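Local coordinates for protein-tyrosine-phosphatase (PDB 2Z72) that hydrolyses phosphotyrosine in proteins and stays active in the cold, probably using two zinc ions held by a calcineurin-like phosphoesterase fold, at residues M109-D114 and W127-L132; D99-F104 and D133-D138; D65-I70 and G140-L145. All coordinates share one frame; numbering follows the deposited sequence.

Contact 1: residues M109-D114 and W127-L132; sequences MVMTGD and WFMYQL. With ZN (zinc ion), chain B; ZN (zinc ion), chain C.
Met-109 and Met-111 leave the strand with CG anti to the backbone N (chi1 171° and 176°) and run straight through chi2, which carries each SD toward helix 122-138; a bend at chi3 then sets the CE methyl. Met-129 comes back from the helix with a chain folded at chi2 and chi3, and its thioether comes down over the ends of both strand methionines. Its CE reaches the SD of Met-109 at 3.9 Å, the side chains crossing at about a right angle, while its SD takes the CE of Met-111 at 3.7 Å. One turn further along the helix, the Leu-132 CD2 branch, in the conformer described, packs against Met-109 CE at 3.8 Å. No hydrogen bond joins the segments; the contact is buried and wholly apolar.

Strand 108-111 and helix 122-138 are the first two elements of a right-handed beta-alpha-beta unit that ends in strand 142-145, and here the axes run nearly antiparallel at 152°. Beyond the strand end, Gly-113 and Asp-114 open the GDxxDRG motif of calcineurin-like phosphoesterases. Asp-114 OD1 bridges both metals, 2.2 Å from the zinc of chain B and 2.3 Å from the zinc of chain C, and a water also bridges them. Asp-78 and His-80 complete the protein ligands of the first zinc; Asn-149, His-207 and His-286 those of the second.

Contact 2: residues D99-F104 and D133-D138; sequences DGNWAF and DQQARD
The loop 99-104 has no regular secondary structure and comes close to the last turns of helix 122-138 at Trp-102, whose CA lies 5.9 Å from the CA of Gln-135. Gln-135 does the polar work. Its chain is extended beyond CG, so the amide arrives at the loop backbone and uses both ends there. OE1 accepts the backbone N-H of Trp-102 at 2.9 Å in an almost straight bond (172°), although the donor sits above the carbonyl plane. NE2 gives a proton to Asn-101 OD1, also at 2.9 Å; that partner lies near the plane of the glutamine amide, but NE2 stands well above the plane of the asparagine carbonyl, and the two amides are nearly perpendicular (89°). A water adds a further, indirect link, hydrogen-bonded to Gln-135 OE1 at 2.8 Å and to the backbone O of Gly-100.

Beside this polar patch, the Trp-102 indole lies flat on the helix. Ala-136 CB stands over its six-membered ring, 3.4 Å from the centroid and only 8° off the normal, a textbook CH-pi contact. Phe-104 CB covers the opposite face toward the rim, and the indole NE1 is bonded to Gly-105 O. Leu-132 and Val-143 also touch the ring, so the tryptophan closes the apolar layer between helix 122-138 and strand 142-145. With a backbone donor on OE1 and a carbonyl acceptor at NE2, the Gln-135 amide has a single sensible orientation; a flip would set N-H against N-H and oxygen against oxygen, so the contact fixes the rotation of that amide.

Contact 3: residues D65-I70 and G140-L145; sequences DTYLGI and GGMVHL
Tyr-67 and His-144 meet as an offset edge-to-face pair, the imidazole presenting its CE1 edge to a face of the phenol ring. The planes stand at 68° and the centroids are 4.8 Å apart. The closest approach is His-144 CE1 to Tyr-67 CE2 at 3.4 Å, away from the middle of the tyrosine ring, and the two side chains slide past each other in opposite directions. Met-142, in the conformer described, joins on the same side of the phenol but at its other flank: SD comes obliquely to 3.5 Å from Tyr-67 CE1, a Met-aromatic contact. Both partners belong to strand 142-145, two residues apart, and their similar chi1 (-68° for Met-142, -55° for His-144) sends both off the same strand face toward Tyr-67. The bend at chi3 then swings Met-142 CE to 3.4 Å from Tyr-67 OH.

Strand 66-67 is the outermost strand of one sheet, while strand 142-145 belongs to the other, paired in parallel with strand 108-111. The three side chains thus fill the layer between the two sheets of the calcineurin-like sandwich, near its margin. Polar ends are served from outside the pair: a bond from His-144 NE2 to His-108 ND1 restricts rotation of the imidazole, and one between Tyr-67 OH and Pro-64 O tethers the far end of the phenol, whose rotation is limited by the packing of His-144 and Met-142. The C-H at CE1, flanked by two ring nitrogens, would be somewhat polarised, so its approach to the tyrosine pi face probably has a weak electrostatic component besides dispersion.

Contact 1 is core: all its touching residues are buried, and it rests on thioether and methyl packing alone. Contacts 2 and 3 lie farther out and are partly buried; contact 2 mixes amide hydrogen bonds with a CH-pi contact, contact 3 relies on an aromatic pair and a sulfur. Helix 122-138 serves both contact 1 and contact 2, and Trp-102 touches Leu-132 and Met-109, extending the same apolar layer. Contact 3 takes up the next strand of the unit, 142-145, beside strand 108-111 of contact 1. Helix packing thus covers one face of that sheet and contact 3 the other: along strand 142-145, Val-143 points to the helix side and His-144 to contact 3.

Contact 1: residues M109-D114 and W127-L132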
loop_
_atom_site.group_PDB
_atom_site.type_symbol
_atom_site.label_atom_id
_atom_site.label_comp_id
_atom_site.label_asym_id
_atom_site.label_seq_id
_atom_site.Cartn_x
_atom_site.Cartn_y
_atom_site.Cartn_z
ATOM N N MET A 109 -9.442 -3.471 -5.091
ATOM C CA MET A 109 -8.125 -3.009 -5.410
ATOM C C MET A 109 -7.139 -3.562 -4.392
ATOM O O MET A 109 -7.426 -3.484 -3.195
ATOM C CB MET A 109 -8.071 -1.452 -5.336
ATOM C CG MET A 109 -6.675 -0.913 -5.456
ATOM S SD MET A 109 -6.585 0.896 -5.382
ATOM C CE MET A 109 -7.234 1.338 -6.932
ATOM N N VAL A 110 -6.001 -4.071 -4.827
ATOM C CA VAL A 110 -4.936 -4.466 -3.929
ATOM C C VAL A 110 -3.747 -3.547 -4.244
ATOM O O VAL A 110 -3.186 -3.618 -5.332
ATOM C CB VAL A 110 -4.503 -5.922 -4.060
ATOM C CG1 VAL A 110 -3.538 -6.265 -2.956
ATOM C CG2 VAL A 110 -5.725 -6.860 -4.013
ATOM N N MET A 111 -3.412 -2.697 -3.299
ATOM C CA MET A 111 -2.183 -1.895 -3.417
ATOM C C MET A 111 -1.159 -2.534 -2.505
ATOM O O MET A 111 -1.268 -2.463 -1.286
ATOM C CB MET A 111 -2.466 -0.426 -3.023
ATOM C CG MET A 111 -1.163 0.393 -3.054
ATOM S SD MET A 111 -1.426 2.176 -2.955
ATOM C CE MET A 111 -2.098 2.521 -4.569
ATOM N N THR A 112 -0.197 -3.222 -3.100
ATOM C CA THR A 112 0.709 -4.099 -2.346
ATOM C C THR A 112 1.884 -3.362 -1.719
ATOM O O THR A 112 3.027 -3.844 -1.810
ATOM C CB THR A 112 1.202 -5.266 -3.215
ATOM O OG1 THR A 112 1.830 -4.791 -4.376
ATOM C CG2 THR A 112 0.016 -6.134 -3.702
ATOM N N GLY A 113 1.615 -2.233 -1.051
ATOM C CA GLY A 113 2.632 -1.571 -0.236
ATOM C C GLY A 113 3.405 -0.448 -0.910
ATOM O O GLY A 113 3.293 -0.162 -2.095
ATOM N N ASP A 114 4.181 0.213 -0.067
ATOM C CA ASP A 114 5.176 1.233 -0.458
ATOM C C ASP A 114 4.580 2.467 -1.063
ATOM O O ASP A 114 4.992 2.998 -2.093
ATOM C CB ASP A 114 6.285 0.640 -1.334
ATOM C CG ASP A 114 7.378 -0.043 -0.552
ATOM O OD1 ASP A 114 8.447 -0.366 -1.255
ATOM O OD2 ASP A 114 7.232 -0.291 0.648
ATOM N N TRP A 127 -3.905 10.298 1.893
ATOM C CA TRP A 127 -5.287 10.739 2.084
ATOM C C TRP A 127 -6.169 10.321 0.917
ATOM O O TRP A 127 -7.369 10.103 1.122
ATOM C CB TRP A 127 -5.365 12.250 2.364
ATOM C CG TRP A 127 -4.861 12.610 3.716
ATOM C CD1 TRP A 127 -3.755 13.301 4.060
ATOM C CD2 TRP A 127 -5.513 12.239 4.953
ATOM N NE1 TRP A 127 -3.667 13.397 5.415
ATOM C CE2 TRP A 127 -4.727 12.765 5.997
ATOM C CE3 TRP A 127 -6.686 11.538 5.294
ATOM C CZ2 TRP A 127 -5.061 12.599 7.332
ATOM C CZ3 TRP A 127 -7.012 11.374 6.620
ATOM C CH2 TRP A 127 -6.213 11.899 7.628
ATOM N N PHE A 128 -5.635 10.263 -0.289
ATOM C CA PHE A 128 -6.370 9.765 -1.409
ATOM C C PHE A 128 -6.744 8.307 -1.165
ATOM O O PHE A 128 -7.902 7.925 -1.396
ATOM C CB PHE A 128 -5.554 9.910 -2.700
ATOM C CG PHE A 128 -6.175 9.198 -3.882
ATOM C CD1 PHE A 128 -7.295 9.680 -4.520
ATOM C CD2 PHE A 128 -5.612 8.029 -4.331
ATOM C CE1 PHE A 128 -7.861 9.007 -5.584
ATOM C CE2 PHE A 128 -6.182 7.349 -5.402
ATOM C CZ PHE A 128 -7.296 7.846 -6.053
ATOM N N MET A 129 -5.803 7.503 -0.726
ATOM C CA MET A 129 -6.086 6.069 -0.501
ATOM C C MET A 129 -7.046 5.871 0.655
ATOM O O MET A 129 -7.838 4.916 0.602
ATOM C CB MET A 129 -4.789 5.304 -0.333
ATOM C CG MET A 129 -3.930 5.176 -1.579
ATOM S SD MET A 129 -4.785 4.498 -3.009
ATOM C CE MET A 129 -5.196 2.880 -2.377
ATOM N N TYR A 130 -6.998 6.725 1.673
ATOM C CA TYR A 130 -7.946 6.667 2.786
ATOM C C TYR A 130 -9.358 6.913 2.254
ATOM O O TYR A 130 -10.309 6.188 2.525
ATOM C CB TYR A 130 -7.483 7.671 3.798
ATOM C CG TYR A 130 -8.267 7.827 5.083
ATOM C CD1 TYR A 130 -9.477 8.502 5.099
ATOM C CD2 TYR A 130 -7.819 7.338 6.288
ATOM C CE1 TYR A 130 -10.217 8.668 6.254
ATOM C CE2 TYR A 130 -8.511 7.518 7.473
ATOM C CZ TYR A 130 -9.709 8.195 7.436
ATOM O OH TYR A 130 -10.466 8.432 8.583
ATOM N N GLN A 131 -9.525 7.996 1.482
ATOM C CA GLN A 131 -10.826 8.290 0.895
ATOM C C GLN A 131 -11.265 7.142 -0.017
ATOM O O GLN A 131 -12.438 6.733 0.021
ATOM C CB GLN A 131 -10.758 9.621 0.131
ATOM C CG GLN A 131 -12.019 9.972 -0.585
ATOM C CD GLN A 131 -11.897 11.399 -1.078
ATOM O OE1 GLN A 131 -11.554 11.598 -2.256
ATOM N NE2 GLN A 131 -12.149 12.380 -0.239
ATOM N N LEU A 132 -10.362 6.605 -0.831
ATOM C CA LEU A 132 -10.750 5.534 -1.762
ATOM C C LEU A 132 -11.200 4.323 -0.985
ATOM O O LEU A 132 -12.140 3.606 -1.415
ATOM C CB LEU A 132 -9.529 5.267 -2.645
ATOM C CG LEU A 132 -9.924 4.596 -3.939
ATOM C CD1 LEU A 132 -10.552 5.626 -4.904
ATOM C CD2 LEU A 132 -8.728 3.954 -4.597
HETATM ZN ZN ZN B . 9.138 0.096 -3.257
HETATM ZN ZN ZN C . 9.568 -2.358 -1.185
HETATM O O HOH W 1 9.948 0.211 -5.211
HETATM O O HOH W 2 10.386 -1.297 -2.617
#

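Contact 2: residues D99-F104 and D133-D138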
loop_
_atom_site.group_PDB
_atom_site.type_symbol
_atom_site.label_atom_id
_atom_site.label_comp_id
_atom_site.label_asym_id
_atom_site.label_seq_id
_atom_site.Cartn_x
_atom_site.Cartn_y
_atom_site.Cartn_z
ATOM N N ASP A 99 -14.656 12.943 -11.163
ATOM C CA ASP A 99 -14.452 13.725 -9.947
ATOM C C ASP A 99 -13.291 13.179 -9.139
ATOM O O ASP A 99 -12.941 13.632 -8.014
ATOM C CB ASP A 99 -15.810 13.659 -9.208
ATOM C CG ASP A 99 -16.898 14.374 -9.992
ATOM O OD1 ASP A 99 -18.036 13.882 -10.066
ATOM O OD2 ASP A 99 -16.633 15.484 -10.532
ATOM N N GLY A 100 -12.639 12.093 -9.577
ATOM C CA GLY A 100 -11.552 11.494 -8.798
ATOM C C GLY A 100 -11.961 10.444 -7.768
ATOM O O GLY A 100 -11.157 10.075 -6.889
ATOM N N ASN A 101 -13.210 9.992 -7.867
ATOM C CA ASN A 101 -13.790 9.143 -6.847
ATOM C C ASN A 101 -13.817 7.702 -7.393
ATOM O O ASN A 101 -13.884 7.467 -8.608
ATOM C CB ASN A 101 -15.205 9.632 -6.535
ATOM C CG ASN A 101 -15.140 11.043 -5.933
ATOM O OD1 ASN A 101 -14.251 11.331 -5.150
ATOM N ND2 ASN A 101 -16.087 11.836 -6.311
ATOM N N TRP A 102 -13.852 6.749 -6.478
ATOM C CA TRP A 102 -13.953 5.334 -6.804
ATOM C C TRP A 102 -15.075 5.107 -7.863
ATOM O O TRP A 102 -16.229 5.556 -7.652
ATOM C CB TRP A 102 -14.334 4.528 -5.609
ATOM C CG TRP A 102 -14.494 3.052 -5.698
ATOM C CD1 TRP A 102 -15.715 2.401 -5.825
ATOM C CD2 TRP A 102 -13.502 2.048 -5.650
ATOM N NE1 TRP A 102 -15.479 1.063 -5.847
ATOM C CE2 TRP A 102 -14.153 0.794 -5.739
ATOM C CE3 TRP A 102 -12.128 2.035 -5.541
ATOM C CZ2 TRP A 102 -13.442 -0.389 -5.704
ATOM C CZ3 TRP A 102 -11.406 0.862 -5.493
ATOM C CH2 TRP A 102 -12.091 -0.352 -5.575
ATOM N N ALA A 103 -14.724 4.363 -8.923
ATOM C CA ALA A 103 -15.627 4.049 -9.981
ATOM C C ALA A 103 -15.556 2.560 -10.311
ATOM O O ALA A 103 -15.978 2.154 -11.388
ATOM C CB ALA A 103 -15.326 4.883 -11.244
ATOM N N PHE A 104 -15.016 1.763 -9.425
ATOM C CA PHE A 104 -14.741 0.353 -9.696
ATOM C C PHE A 104 -15.787 -0.563 -9.112
ATOM O O PHE A 104 -15.605 -1.778 -9.124
ATOM C CB PHE A 104 -13.299 0.043 -9.234
ATOM C CG PHE A 104 -12.663 -1.181 -9.841
ATOM C CD1 PHE A 104 -12.566 -1.361 -11.204
ATOM C CD2 PHE A 104 -12.107 -2.157 -8.998
ATOM C CE1 PHE A 104 -11.951 -2.517 -11.715
ATOM C CE2 PHE A 104 -11.521 -3.295 -9.505
ATOM C CZ PHE A 104 -11.402 -3.478 -10.896
ATOM N N ASP A 133 -10.544 4.012 0.130
ATOM C CA ASP A 133 -10.926 2.888 0.999
ATOM C C ASP A 133 -12.378 3.033 1.390
ATOM O O ASP A 133 -13.203 2.104 1.252
ATOM C CB ASP A 133 -9.924 2.895 2.154
ATOM C CG ASP A 133 -9.879 1.729 3.128
ATOM O OD1 ASP A 133 -10.729 0.800 3.024
ATOM O OD2 ASP A 133 -8.999 1.777 4.012
ATOM N N GLN A 134 -12.784 4.202 1.904
ATOM C CA GLN A 134 -14.146 4.444 2.295
ATOM C C GLN A 134 -15.092 4.379 1.101
ATOM O O GLN A 134 -16.164 3.757 1.197
ATOM C CB GLN A 134 -14.276 5.779 3.032
ATOM C CG GLN A 134 -15.715 6.019 3.478
ATOM C CD GLN A 134 -16.209 5.026 4.542
ATOM O OE1 GLN A 134 -15.818 5.083 5.681
ATOM N NE2 GLN A 134 -17.066 4.091 4.226
ATOM N N GLN A 135 -14.732 5.011 -0.014
ATOM C CA GLN A 135 -15.605 5.005 -1.159
ATOM C C GLN A 135 -15.835 3.589 -1.728
ATOM O O GLN A 135 -16.952 3.278 -2.141
ATOM C CB GLN A 135 -15.034 5.909 -2.263
ATOM C CG GLN A 135 -15.048 7.392 -1.878
ATOM C CD GLN A 135 -14.386 8.245 -2.934
ATOM O OE1 GLN A 135 -13.616 7.744 -3.757
ATOM N NE2 GLN A 135 -14.694 9.543 -2.931
ATOM N N ALA A 136 -14.769 2.790 -1.745
ATOM C CA ALA A 136 -14.887 1.423 -2.247
ATOM C C ALA A 136 -15.877 0.653 -1.349
ATOM O O ALA A 136 -16.770 -0.011 -1.850
ATOM C CB ALA A 136 -13.554 0.755 -2.315
ATOM N N ARG A 137 -15.717 0.784 -0.043
ATOM C CA ARG A 137 -16.635 0.124 0.873
ATOM C C ARG A 137 -18.052 0.549 0.632
ATOM O O ARG A 137 -18.964 -0.276 0.605
ATOM C CB ARG A 137 -16.175 0.370 2.333
ATOM C CG ARG A 137 -16.971 -0.384 3.354
ATOM C CD ARG A 137 -16.363 -0.349 4.729
ATOM N NE ARG A 137 -17.256 -0.878 5.752
ATOM C CZ ARG A 137 -16.849 -1.265 6.945
ATOM N NH1 ARG A 137 -15.571 -1.248 7.291
ATOM N NH2 ARG A 137 -17.708 -1.717 7.853
ATOM N N ASP A 138 -18.290 1.849 0.463
ATOM C CA ASP A 138 -19.648 2.345 0.215
ATOM C C ASP A 138 -20.227 1.772 -1.049
ATOM O O ASP A 138 -21.464 1.651 -1.138
ATOM C CB ASP A 138 -19.648 3.867 0.112
ATOM C CG ASP A 138 -19.412 4.501 1.495
ATOM O OD1 ASP A 138 -19.066 5.731 1.454
ATOM O OD2 ASP A 138 -19.518 3.902 2.556
HETATM O O HOH W 3 -11.377 9.356 -4.117
#

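Contact 3: residues D65-I70 and G140-L145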
loop_
_atom_site.group_PDB
_atom_site.type_symbol
_atom_site.label_atom_id
_atom_site.label_comp_id
_atom_site.label_asym_id
_atom_site.label_seq_id
_atom_site.Cartn_x
_atom_site.Cartn_y
_atom_site.Cartn_z
ATOM N N ASP A 65 -8.131 -11.444 5.654
ATOM C CA ASP A 65 -7.004 -11.570 4.735
ATOM C C ASP A 65 -7.271 -12.580 3.605
ATOM O O ASP A 65 -6.327 -12.799 2.831
ATOM C CB ASP A 65 -5.698 -11.861 5.476
ATOM C CG ASP A 65 -5.703 -13.137 6.280
ATOM O OD1 ASP A 65 -4.999 -13.182 7.302
ATOM O OD2 ASP A 65 -6.428 -14.086 5.848
ATOM N N THR A 66 -8.445 -13.185 3.547
ATOM C CA THR A 66 -8.767 -14.211 2.577
ATOM C C THR A 66 -10.148 -13.965 2.068
ATOM O O THR A 66 -11.043 -13.679 2.883
ATOM C CB THR A 66 -8.645 -15.606 3.238
ATOM O OG1 THR A 66 -7.296 -15.796 3.646
ATOM C CG2 THR A 66 -9.065 -16.692 2.296
ATOM N N TYR A 67 -10.361 -14.048 0.749
ATOM C CA TYR A 67 -11.587 -13.703 0.092
ATOM C C TYR A 67 -11.877 -14.706 -1.051
ATOM O O TYR A 67 -10.940 -15.113 -1.770
ATOM C CB TYR A 67 -11.574 -12.277 -0.562
ATOM C CG TYR A 67 -11.335 -11.248 0.510
ATOM C CD1 TYR A 67 -12.424 -10.591 1.067
ATOM C CD2 TYR A 67 -10.059 -10.943 1.011
ATOM C CE1 TYR A 67 -12.270 -9.662 2.055
ATOM C CE2 TYR A 67 -9.910 -10.060 2.042
ATOM C CZ TYR A 67 -11.018 -9.391 2.553
ATOM O OH TYR A 67 -10.913 -8.487 3.587
ATOM N N LEU A 68 -13.119 -15.062 -1.196
ATOM C CA LEU A 68 -13.590 -15.941 -2.243
ATOM C C LEU A 68 -14.578 -15.213 -3.128
ATOM O O LEU A 68 -15.337 -14.350 -2.661
ATOM C CB LEU A 68 -14.435 -17.050 -1.653
ATOM C CG LEU A 68 -13.990 -18.075 -0.638
ATOM C CD1 LEU A 68 -15.107 -19.056 -0.203
ATOM C CD2 LEU A 68 -12.833 -18.774 -1.308
ATOM N N GLY A 69 -14.640 -15.623 -4.382
ATOM C CA GLY A 69 -15.696 -15.183 -5.264
ATOM C C GLY A 69 -15.703 -13.746 -5.694
ATOM O O GLY A 69 -16.742 -13.172 -5.982
ATOM N N ILE A 70 -14.519 -13.148 -5.749
ATOM C CA ILE A 70 -14.402 -11.722 -6.129
ATOM C C ILE A 70 -14.262 -11.605 -7.644
ATOM O O ILE A 70 -13.279 -12.073 -8.249
ATOM C CB ILE A 70 -13.246 -11.052 -5.365
ATOM C CG1 ILE A 70 -13.370 -11.232 -3.843
ATOM C CG2 ILE A 70 -13.172 -9.591 -5.739
ATOM C CD1 ILE A 70 -14.686 -10.870 -3.213
ATOM N N GLY A 140 -19.645 -1.274 -2.081
ATOM C CA GLY A 140 -19.651 -2.727 -2.077
ATOM C C GLY A 140 -18.399 -3.427 -2.552
ATOM O O GLY A 140 -18.386 -4.634 -2.680
ATOM N N GLY A 141 -17.350 -2.640 -2.818
ATOM C CA GLY A 141 -16.034 -3.139 -3.171
ATOM C C GLY A 141 -15.090 -2.972 -1.988
ATOM O O GLY A 141 -15.502 -2.779 -0.842
ATOM N N MET A 142 -13.797 -3.039 -2.310
ATOM C CA MET A 142 -12.803 -2.937 -1.260
ATOM C C MET A 142 -11.500 -2.397 -1.801
ATOM O O MET A 142 -11.094 -2.780 -2.911
ATOM C CB MET A 142 -12.456 -4.278 -0.592
ATOM C CG MET A 142 -13.552 -4.909 0.230
ATOM S SD MET A 142 -13.024 -6.372 1.137
ATOM C CE MET A 142 -12.286 -5.564 2.586
ATOM N N VAL A 143 -10.802 -1.596 -0.968
ATOM C CA VAL A 143 -9.386 -1.379 -1.155
ATOM C C VAL A 143 -8.654 -2.153 -0.073
ATOM O O VAL A 143 -8.931 -2.016 1.123
ATOM C CB VAL A 143 -9.041 0.131 -0.985
ATOM C CG1 VAL A 143 -7.543 0.348 -0.939
ATOM C CG2 VAL A 143 -9.707 0.952 -2.070
ATOM N N HIS A 144 -7.717 -2.973 -0.506
ATOM C CA HIS A 144 -6.773 -3.670 0.332
ATOM C C HIS A 144 -5.448 -2.932 0.216
ATOM O O HIS A 144 -4.713 -3.088 -0.747
ATOM C CB HIS A 144 -6.555 -5.116 -0.123
ATOM C CG HIS A 144 -7.814 -5.894 -0.213
ATOM N ND1 HIS A 144 -8.376 -6.574 0.867
ATOM C CD2 HIS A 144 -8.619 -6.122 -1.284
ATOM C CE1 HIS A 144 -9.433 -7.153 0.402
ATOM N NE2 HIS A 144 -9.659 -6.899 -0.895
ATOM N N LEU A 145 -5.154 -2.087 1.232
ATOM C CA LEU A 145 -3.842 -1.463 1.280
ATOM C C LEU A 145 -2.962 -2.373 2.118
ATOM O O LEU A 145 -3.234 -2.541 3.314
ATOM C CB LEU A 145 -3.889 -0.105 1.939
ATOM C CG LEU A 145 -2.529 0.572 2.142
ATOM C CD1 LEU A 145 -1.737 0.689 0.838
ATOM C CD2 LEU A 145 -2.721 1.915 2.787
#